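Local coordinates for Mll8193 protein (Mesorhizobium loti, PDB 3FH1) that is of unknown function but has the NTF2-like fold of the SnoaL-like family, whose pocket in relatives often serves catalysis or small-molecule binding, at residues E40-A43 with E44-I48. Sequence-based numbering, arbitrary orientation. Where two conformers were deposited one is given.
Sequences ELIA and EECVI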
ATOM      1  N   GLU A  40      16.993  -0.871 -17.062  1.00 21.26           N
ATOM      2  CA  GLU A  40      16.456  -2.058 -17.722  1.00 21.55           C
ATOM      3  C   GLU A  40      15.169  -2.565 -17.082  1.00 20.60           C
ATOM      4  O   GLU A  40      14.393  -3.305 -17.706  1.00 21.95           O
ATOM      5  CB  GLU A  40      17.529  -3.135 -17.743  1.00 24.17           C
ATOM      6  CG  GLU A  40      17.791  -3.759 -16.400  1.00 27.57           C
ATOM      7  CD  GLU A  40      19.179  -4.454 -16.324  1.00 30.97           C
ATOM      8  OE1 GLU A  40      20.200  -3.815 -16.634  1.00 35.77           O
ATOM      9  OE2 GLU A  40      19.201  -5.621 -15.909  1.00 39.26           O
ATOM     10  N   LEU A  41      14.904  -2.149 -15.847  1.00 20.94           N
ATOM     11  CA  LEU A  41      13.717  -2.601 -15.114  1.00 20.77           C
ATOM     12  C   LEU A  41      12.495  -1.698 -15.320  1.00 22.23           C
ATOM     13  O   LEU A  41      11.413  -2.054 -14.864  1.00 21.01           O
ATOM     14  CB  LEU A  41      13.992  -2.642 -13.605  1.00 21.48           C
ATOM     15  CG  LEU A  41      15.082  -3.575 -13.116  1.00 21.31           C
ATOM     16  CD1 LEU A  41      15.237  -3.377 -11.619  1.00 23.68           C
ATOM     17  CD2 LEU A  41      14.706  -5.006 -13.453  1.00 24.59           C
ATOM     18  N   ILE A  42      12.670  -0.512 -15.949  1.00 20.67           N
ATOM     19  CA  ILE A  42      11.675   0.554 -15.973  1.00 19.82           C
ATOM     20  C   ILE A  42      11.165   0.759 -17.383  1.00 18.28           C
ATOM     21  O   ILE A  42      11.957   0.893 -18.313  1.00 20.64           O
ATOM     22  CB  ILE A  42      12.314   1.860 -15.423  1.00 19.82           C
ATOM     23  CG1 ILE A  42      12.715   1.579 -13.973  1.00 22.34           C
ATOM     24  CG2 ILE A  42      11.367   3.105 -15.517  1.00 19.65           C
ATOM     25  CD1 ILE A  42      13.520   2.661 -13.282  1.00 23.24           C
ATOM     26  N   ALA A  43       9.850   0.752 -17.530  1.00 18.92           N
ATOM     27  CA  ALA A  43       9.193   1.015 -18.802  1.00 21.43           C
ATOM     28  C   ALA A  43       9.411   2.455 -19.280  1.00 20.36           C
ATOM     29  O   ALA A  43       9.616   3.380 -18.472  1.00 20.14           O
ATOM     30  CB  ALA A  43       7.688   0.736 -18.692  1.00 19.44           C
ATOM     31  N   GLU A  44       9.369   2.642 -20.604  1.00 19.90           N
ATOM     32  CA  GLU A  44       9.550   3.967 -21.180  1.00 21.25           C
ATOM     33  C   GLU A  44       8.583   4.943 -20.572  1.00 20.83           C
ATOM     34  O   GLU A  44       8.943   6.102 -20.294  1.00 21.58           O
ATOM     35  CB  GLU A  44       9.322   3.930 -22.692  1.00 21.86           C
ATOM     36  CG  GLU A  44       9.641   5.232 -23.363  1.00 23.86           C
ATOM     37  CD  GLU A  44       9.365   5.180 -24.885  1.00 31.60           C
ATOM     38  OE1 GLU A  44       8.228   5.452 -25.310  1.00 37.77           O
ATOM     39  OE2 GLU A  44      10.305   4.875 -25.636  1.00 29.53           O
ATOM     40  N   GLU A  45       7.360   4.486 -20.350  0.70 19.40           N
ATOM     41  CA  GLU A  45       6.269   5.337 -19.882  0.70 19.74           C
ATOM     42  C   GLU A  45       6.037   5.242 -18.372  0.70 20.77           C
ATOM     43  O   GLU A  45       5.036   5.793 -17.872  0.70 20.78           O
ATOM     44  CB  GLU A  45       4.964   4.999 -20.615  0.70 22.32           C
ATOM     45  CG  GLU A  45       4.289   3.701 -20.182  0.70 23.85           C
ATOM     46  CD  GLU A  45       4.799   2.406 -20.930  0.70 29.44           C
ATOM     47  OE1 GLU A  45       5.980   2.325 -21.411  0.70 18.85           O
ATOM     48  OE2 GLU A  45       3.976   1.451 -21.012  0.70 31.67           O
ATOM     49  N   CYS A  46       6.966   4.623 -17.637  1.00 18.95           N
ATOM     50  CA  CYS A  46       6.801   4.415 -16.168  1.00 18.35           C
ATOM     51  C   CYS A  46       6.384   5.705 -15.431  1.00 20.09           C
ATOM     52  O   CYS A  46       6.898   6.759 -15.756  1.00 20.57           O
ATOM     53  CB  CYS A  46       8.073   3.914 -15.564  1.00 19.47           C
ATOM     54  SG  CYS A  46       7.905   3.317 -13.856  1.00 21.89           S
ATOM     55  N   VAL A  47       5.471   5.592 -14.465  1.00 20.27           N
ATOM     56  CA  VAL A  47       5.073   6.702 -13.628  1.00 20.97           C
ATOM     57  C   VAL A  47       5.323   6.330 -12.156  1.00 20.10           C
ATOM     58  O   VAL A  47       4.921   5.252 -11.720  1.00 21.65           O
ATOM     59  CB  VAL A  47       3.593   7.025 -13.812  1.00 22.29           C
ATOM     60  CG1 VAL A  47       3.069   8.088 -12.813  1.00 25.01           C
ATOM     61  CG2 VAL A  47       3.364   7.523 -15.247  1.00 19.41           C
ATOM     62  N   ILE A  48       5.922   7.246 -11.410  1.00 21.57           N
ATOM     63  CA  ILE A  48       6.011   7.145  -9.961  1.00 19.68           C
ATOM     64  C   ILE A  48       5.038   8.208  -9.382  1.00 20.60           C
ATOM     65  O   ILE A  48       5.047   9.380  -9.789  1.00 21.16           O
ATOM     66  CB  ILE A  48       7.429   7.443  -9.476  1.00 20.00           C
ATOM     67  CG1 ILE A  48       8.372   6.346  -9.932  1.00 20.48           C
ATOM     68  CG2 ILE A  48       7.469   7.584  -7.919  1.00 22.47           C
ATOM     69  CD1 ILE A  48       9.868   6.733  -9.701  1.00 21.20           C
TER
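I42 and C46 meet across a type I beta turn that runs from A43 to C46. The turn joins the short strand 42-43 to strand 46-49 of the NTF2-like fold, and the chain changes direction at E44 and E45. One backbone bond closes it: C46 N donates to A43 O over 3.0 Å, nearly straight at the hydrogen (164°).

The tight part lies on the inner side. I42 CG2 presses on C46 CB at 3.4 Å, closer than usual for two carbons. C46 SG is anti to the backbone N (chi1 -169°) and comes to 3.8 Å from the same methyl, I42 CG2. V67 and W70 of helix 63-75 pack on I42, and I120 of strand 119-127 packs on C46; both I42 and C46 are buried. Backbone bonds of A43 with I120 and of C46 with G62 tie down both ends of the turn.

The other side is loose. E45 is exposed and was modelled in two conformers. In the one described, the side chain bends at chi2 (-87°) and brings OE1 to 3.6 Å from A43 CB. This contact is tentative, since the other conformer may not make it. E44 is also exposed, and its first side-chain bond points away from 40-43. Its CB still brushes the preceding residue, 3.7 Å from A43 C.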